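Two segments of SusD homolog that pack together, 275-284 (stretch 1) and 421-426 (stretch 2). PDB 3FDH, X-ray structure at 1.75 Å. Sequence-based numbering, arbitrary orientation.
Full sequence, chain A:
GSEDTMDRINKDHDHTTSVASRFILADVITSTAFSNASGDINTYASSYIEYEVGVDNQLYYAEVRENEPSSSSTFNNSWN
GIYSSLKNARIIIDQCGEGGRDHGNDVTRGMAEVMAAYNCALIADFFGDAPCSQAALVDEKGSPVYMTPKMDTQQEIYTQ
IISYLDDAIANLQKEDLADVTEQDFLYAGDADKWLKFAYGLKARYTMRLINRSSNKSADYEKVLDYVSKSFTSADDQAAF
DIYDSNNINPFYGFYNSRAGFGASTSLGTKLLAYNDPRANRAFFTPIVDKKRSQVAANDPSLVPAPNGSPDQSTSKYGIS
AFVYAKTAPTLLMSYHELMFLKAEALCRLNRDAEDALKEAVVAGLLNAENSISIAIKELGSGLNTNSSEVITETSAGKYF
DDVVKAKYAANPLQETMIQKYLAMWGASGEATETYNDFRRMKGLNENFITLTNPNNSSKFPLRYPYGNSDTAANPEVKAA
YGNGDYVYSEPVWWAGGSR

Stretch 1 275-284: NDPRANRAFF
Stretch 2 (421-426) YLAMWG

Stretch 1 begins just after a helix. Asn275 leaves helical geometry with positive phi (56/40), and Asp276 is extended (-58/137). Residues 277 to 279 have helical phi/psi without the regular bonds. The turn is held by Ala279 N to Asp276 O at 2.9 Å, Arg281 N to Arg278 O at 3.2 Å and Ala282 N to Arg278 O at 3.0 Å. A weak bond joins Asn280 N to Pro277 O at 3.5 Å. Arg281 (-137/-21) and Ala282 (-104/19) lead into a strand at Phe283 (-130/137) and Phe284 (-124/143).

Stretch 2 starts as the end of a helix, 421 to 423. Met424, a selenomethionine, is the first residue to leave helical phi/psi (-93/7). Its N makes a weak bond to Tyr421 O at 3.4 Å. Trp425 is extended (-85/130), and Gly426 follows at 164/-156.

The backbones stay well apart. Asp276 CA lies 9.1 Å from Leu422 CA, and Ala282 CA lies 9.3 Å from Gly426 CA. The two stretches therefore run in the same general sense, with side chains filling the gap. Together they bury 276 Å², and no hydrogen bond crosses between them.

Asp276 (chi1 t) and Arg278 (m, t, m, chi4 -129°) form a polar unit within stretch 1. Asp276 OD1 accepts from Arg278 N at 2.8 Å and from Arg278 NE at 2.9 Å. Asp276 OD2 accepts from Arg278 NH2 at 2.7 Å, completing a salt bridge. The carboxylate thus fixes both the turn and the guanidinium.

The guanidinium reaches the end of the helix. Leu422 O lies over one of its faces, with Arg278 NH1 to Leu422 O at 3.8 Å, too long for a hydrogen bond. Arg278 NH1 is also 3.9 Å from Ala423 CA. The Leu422 side chain (m, t) points toward stretch 1, and its CD1 sits 4.1 Å from Asp276 OD2. Ala423 and Met424 point their CB atoms away.

Trp425 (chi1 t, chi2 48°) contributes the largest covered area, 90 Å². Its CZ3 meets Arg278 CB at 4.1 Å, at the ring edge near its plane. Its CH2 packs against Ala282 CB at 3.6 Å and Phe283 CZ at 3.5 Å, both apolar contacts. Phe283 (chi1 m, chi2 -74°) leaves its backbone sideways, but its ring end comes nearer. Its ring and the six-membered ring of Trp425 pair obliquely, with centroids 5.3 Å apart and planes at 32°. Trp425 NE1 is hydrogen-bonded elsewhere in the structure.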

ATOM      1  N   ASN A 275      -8.964 -18.794 -12.470  1.00 29.56           N
ATOM      2  CA  ASN A 275     -10.394 -18.755 -12.326  1.00 31.41           C
ATOM      3  C   ASN A 275     -10.696 -18.160 -10.956  1.00 29.92           C
ATOM      4  O   ASN A 275     -11.544 -18.600 -10.226  1.00 26.76           O
ATOM      5  CB  ASN A 275     -11.034 -20.111 -12.467  1.00 33.24           C
ATOM      6  CG  ASN A 275     -12.539 -20.032 -12.589  1.00 40.03           C
ATOM      7  OD1 ASN A 275     -13.089 -19.021 -13.022  1.00 45.40           O
ATOM      8  ND2 ASN A 275     -13.218 -21.111 -12.218  1.00 41.38           N
ATOM      9  N   ASP A 276      -9.919 -17.157 -10.615  1.00 26.57           N
ATOM     10  CA  ASP A 276     -10.106 -16.416  -9.365  1.00 28.32           C
ATOM     11  C   ASP A 276     -11.552 -15.837  -9.355  1.00 29.75           C
ATOM     12  O   ASP A 276     -12.064 -15.396 -10.376  1.00 28.43           O
ATOM     13  CB  ASP A 276      -8.991 -15.362  -9.246  1.00 28.27           C
ATOM     14  CG  ASP A 276      -9.085 -14.503  -7.996  1.00 27.83           C
ATOM     15  OD1 ASP A 276     -10.079 -13.759  -7.839  1.00 30.45           O
ATOM     16  OD2 ASP A 276      -8.127 -14.552  -7.190  1.00 33.34           O
ATOM     17  N   PRO A 277     -12.260 -15.919  -8.223  1.00 29.98           N
ATOM     18  CA  PRO A 277     -13.620 -15.372  -8.178  1.00 30.91           C
ATOM     19  C   PRO A 277     -13.773 -13.934  -8.705  1.00 30.79           C
ATOM     20  O   PRO A 277     -14.819 -13.557  -9.209  1.00 31.84           O
ATOM     21  CB  PRO A 277     -13.947 -15.369  -6.691  1.00 31.97           C
ATOM     22  CG  PRO A 277     -12.977 -16.335  -6.063  1.00 32.05           C
ATOM     23  CD  PRO A 277     -11.785 -16.403  -6.917  1.00 31.19           C
ATOM     24  N   ARG A 278     -12.731 -13.135  -8.556  1.00 28.38           N
ATOM     25  CA  ARG A 278     -12.767 -11.728  -8.958  1.00 28.58           C
ATOM     26  C   ARG A 278     -12.720 -11.551 -10.480  1.00 30.51           C
ATOM     27  O   ARG A 278     -13.045 -10.498 -11.015  1.00 30.46           O
ATOM     28  CB  ARG A 278     -11.596 -10.961  -8.325  1.00 27.10           C
ATOM     29  CG  ARG A 278     -11.722 -10.852  -6.803  1.00 29.91           C
ATOM     30  CD  ARG A 278     -10.381 -10.387  -6.183  1.00 24.01           C
ATOM     31  NE  ARG A 278      -9.453 -11.519  -6.073  1.00 23.84           N
ATOM     32  CZ  ARG A 278      -8.789 -11.888  -4.976  1.00 30.48           C
ATOM     33  NH1 ARG A 278      -8.794 -11.141  -3.876  1.00 28.50           N
ATOM     34  NH2 ARG A 278      -8.054 -12.988  -5.013  1.00 27.62           N
ATOM     35  N   ALA A 279     -12.317 -12.604 -11.171  1.00 29.75           N
ATOM     36  CA  ALA A 279     -12.273 -12.602 -12.642  1.00 29.50           C
ATOM     37  C   ALA A 279     -13.646 -12.279 -13.255  1.00 29.22           C
ATOM     38  O   ALA A 279     -13.746 -11.640 -14.308  1.00 31.06           O
ATOM     39  CB  ALA A 279     -11.764 -13.959 -13.201  1.00 27.89           C
ATOM     40  N   ASN A 280     -14.697 -12.751 -12.601  1.00 28.85           N
ATOM     41  CA  ASN A 280     -16.018 -12.617 -13.126  1.00 29.46           C
ATOM     42  C   ASN A 280     -16.824 -11.571 -12.422  1.00 29.85           C
ATOM     43  O   ASN A 280     -18.002 -11.407 -12.669  1.00 31.55           O
ATOM     44  CB  ASN A 280     -16.747 -13.927 -12.923  1.00 30.84           C
ATOM     45  CG  ASN A 280     -17.959 -14.036 -13.790  1.00 40.90           C
ATOM     46  OD1 ASN A 280     -17.961 -13.556 -14.935  1.00 50.70           O
ATOM     47  ND2 ASN A 280     -19.009 -14.649 -13.264  1.00 39.01           N
ATOM     48  N   ARG A 281     -16.167 -10.826 -11.562  1.00 30.46           N
ATOM     49  CA  ARG A 281     -16.909  -9.944 -10.700  1.00 30.73           C
ATOM     50  C   ARG A 281     -16.385  -8.540 -10.471  1.00 28.98           C
ATOM     51  O   ARG A 281     -17.166  -7.641 -10.171  1.00 29.09           O
ATOM     52  CB  ARG A 281     -17.083 -10.690  -9.377  1.00 29.53           C
ATOM     53  CG  ARG A 281     -17.923 -10.009  -8.420  1.00 35.30           C
ATOM     54  CD  ARG A 281     -18.437 -10.945  -7.368  1.00 28.22           C
ATOM     55  NE  ARG A 281     -19.140 -10.170  -6.345  1.00 33.61           N
ATOM     56  CZ  ARG A 281     -20.366  -9.670  -6.476  1.00 28.27           C
ATOM     57  NH1 ARG A 281     -21.035  -9.855  -7.590  1.00 26.43           N
ATOM     58  NH2 ARG A 281     -20.897  -8.953  -5.509  1.00 31.12           N
ATOM     59  N   ALA A 282     -15.082  -8.334 -10.708  1.00 28.65           N
ATOM     60  CA  ALA A 282     -14.418  -7.078 -10.382  1.00 28.72           C
ATOM     61  C   ALA A 282     -14.117  -6.142 -11.564  1.00 27.21           C
ATOM     62  O   ALA A 282     -13.292  -5.249 -11.471  1.00 28.67           O
ATOM     63  CB  ALA A 282     -13.119  -7.370  -9.630  1.00 27.60           C
ATOM     64  N   PHE A 283     -14.800  -6.363 -12.658  1.00 25.91           N
ATOM     65  CA  PHE A 283     -14.623  -5.571 -13.893  1.00 26.39           C
ATOM     66  C   PHE A 283     -15.906  -5.056 -14.487  1.00 27.15           C
ATOM     67  O   PHE A 283     -16.905  -5.754 -14.555  1.00 28.39           O
ATOM     68  CB  PHE A 283     -13.857  -6.377 -14.961  1.00 25.16           C
ATOM     69  CG  PHE A 283     -12.468  -6.742 -14.552  1.00 27.86           C
ATOM     70  CD1 PHE A 283     -11.471  -5.790 -14.532  1.00 27.76           C
ATOM     71  CD2 PHE A 283     -12.147  -8.033 -14.216  1.00 30.24           C
ATOM     72  CE1 PHE A 283     -10.188  -6.117 -14.138  1.00 30.52           C
ATOM     73  CE2 PHE A 283     -10.860  -8.368 -13.830  1.00 33.59           C
ATOM     74  CZ  PHE A 283      -9.873  -7.410 -13.803  1.00 29.26           C
ATOM     75  N   PHE A 284     -15.845  -3.796 -14.913  1.00 27.91           N
ATOM     76  CA  PHE A 284     -16.922  -3.097 -15.568  1.00 27.41           C
ATOM     77  C   PHE A 284     -16.471  -2.566 -16.932  1.00 28.21           C
ATOM     78  O   PHE A 284     -15.350  -2.104 -17.140  1.00 30.32           O
ATOM     79  CB  PHE A 284     -17.472  -1.893 -14.779  1.00 29.21           C
ATOM     80  CG  PHE A 284     -17.878  -2.188 -13.352  1.00 30.60           C
ATOM     81  CD1 PHE A 284     -18.390  -3.417 -12.975  1.00 31.18           C
ATOM     82  CD2 PHE A 284     -17.826  -1.160 -12.401  1.00 33.68           C
ATOM     83  CE1 PHE A 284     -18.791  -3.650 -11.657  1.00 29.54           C
ATOM     84  CE2 PHE A 284     -18.227  -1.375 -11.092  1.00 30.78           C
ATOM     85  CZ  PHE A 284     -18.710  -2.632 -10.716  1.00 28.38           C
ATOM     86  N   TYR A 421      -0.096 -10.701  -3.990  1.00 29.03           N
ATOM     87  CA  TYR A 421      -0.276  -9.779  -5.133  1.00 30.44           C
ATOM     88  C   TYR A 421      -1.739  -9.632  -5.555  1.00 30.22           C
ATOM     89  O   TYR A 421      -2.252  -8.508  -5.587  1.00 30.08           O
ATOM     90  CB  TYR A 421       0.644 -10.143  -6.316  1.00 30.87           C
ATOM     91  CG  TYR A 421       0.382  -9.306  -7.546  1.00 26.22           C
ATOM     92  CD1 TYR A 421      -0.543  -9.728  -8.497  1.00 24.61           C
ATOM     93  CD2 TYR A 421       1.083  -8.133  -7.794  1.00 27.79           C
ATOM     94  CE1 TYR A 421      -0.844  -8.971  -9.606  1.00 29.58           C
ATOM     95  CE2 TYR A 421       0.801  -7.367  -8.915  1.00 27.71           C
ATOM     96  CZ  TYR A 421      -0.140  -7.779  -9.831  1.00 30.83           C
ATOM     97  OH  TYR A 421      -0.421  -7.014 -10.979  1.00 28.91           O
ATOM     98  N   LEU A 422      -2.469 -10.747  -5.711  1.00 28.51           N
ATOM     99  CA  LEU A 422      -3.869 -10.696  -6.129  1.00 29.42           C
ATOM    100  C   LEU A 422      -4.805 -10.135  -5.055  1.00 28.90           C
ATOM    101  O   LEU A 422      -5.777  -9.434  -5.368  1.00 28.15           O
ATOM    102  CB  LEU A 422      -4.364 -12.097  -6.567  1.00 27.43           C
ATOM    103  CG  LEU A 422      -3.636 -12.587  -7.833  1.00 27.57           C
ATOM    104  CD1 LEU A 422      -4.126 -14.020  -8.124  1.00 26.95           C
ATOM    105  CD2 LEU A 422      -3.917 -11.681  -9.041  1.00 26.91           C
ATOM    106  N   ALA A 423      -4.492 -10.428  -3.793  1.00 27.38           N
ATOM    107  CA  ALA A 423      -5.286  -9.910  -2.652  1.00 26.41           C
ATOM    108  C   ALA A 423      -5.211  -8.410  -2.437  1.00 27.85           C
ATOM    109  O   ALA A 423      -6.127  -7.773  -1.958  1.00 26.99           O
ATOM    110  CB  ALA A 423      -4.868 -10.587  -1.358  1.00 24.82           C
HETATM  111  N   MSE A 424      -4.072  -7.872  -2.809  1.00 27.08           N
HETATM  112  CA  MSE A 424      -3.693  -6.471  -2.526  1.00 28.25           C
HETATM  113  C   MSE A 424      -4.047  -5.471  -3.647  1.00 29.25           C
HETATM  114  O   MSE A 424      -3.832  -4.270  -3.580  1.00 26.71           O
HETATM  115  CB  MSE A 424      -2.268  -6.444  -1.984  1.00 29.30           C
HETATM  116  CG  MSE A 424      -2.185  -7.081  -0.663  1.00 31.79           C
HETATM  117 SE   MSE A 424      -0.493  -7.103   0.240  0.75 25.66          SE
HETATM  118  CE  MSE A 424      -0.292  -5.230   0.754  1.00 34.43           C
ATOM    119  N   TRP A 425      -4.763  -6.029  -4.605  1.00 30.00           N
ATOM    120  CA  TRP A 425      -5.442  -5.266  -5.677  1.00 28.95           C
ATOM    121  C   TRP A 425      -6.791  -4.827  -5.108  1.00 27.61           C
ATOM    122  O   TRP A 425      -7.558  -5.619  -4.593  1.00 29.14           O
ATOM    123  CB  TRP A 425      -5.720  -6.186  -6.856  1.00 29.01           C
ATOM    124  CG  TRP A 425      -6.537  -5.609  -7.936  1.00 28.79           C
ATOM    125  CD1 TRP A 425      -6.358  -4.389  -8.528  1.00 23.51           C
ATOM    126  CD2 TRP A 425      -7.605  -6.241  -8.642  1.00 25.54           C
ATOM    127  NE1 TRP A 425      -7.266  -4.191  -9.538  1.00 25.61           N
ATOM    128  CE2 TRP A 425      -8.070  -5.309  -9.610  1.00 27.92           C
ATOM    129  CE3 TRP A 425      -8.236  -7.508  -8.551  1.00 24.83           C
ATOM    130  CZ2 TRP A 425      -9.090  -5.605 -10.484  1.00 28.74           C
ATOM    131  CZ3 TRP A 425      -9.283  -7.768  -9.383  1.00 28.62           C
ATOM    132  CH2 TRP A 425      -9.686  -6.836 -10.367  1.00 27.87           C
ATOM    133  N   GLY A 426      -7.077  -3.559  -5.243  1.00 28.59           N
ATOM    134  CA  GLY A 426      -8.306  -2.963  -4.777  1.00 25.71           C
ATOM    135  C   GLY A 426      -8.340  -1.452  -4.668  1.00 26.75           C
ATOM    136  O   GLY A 426      -7.548  -0.742  -5.328  1.00 27.77           O
TER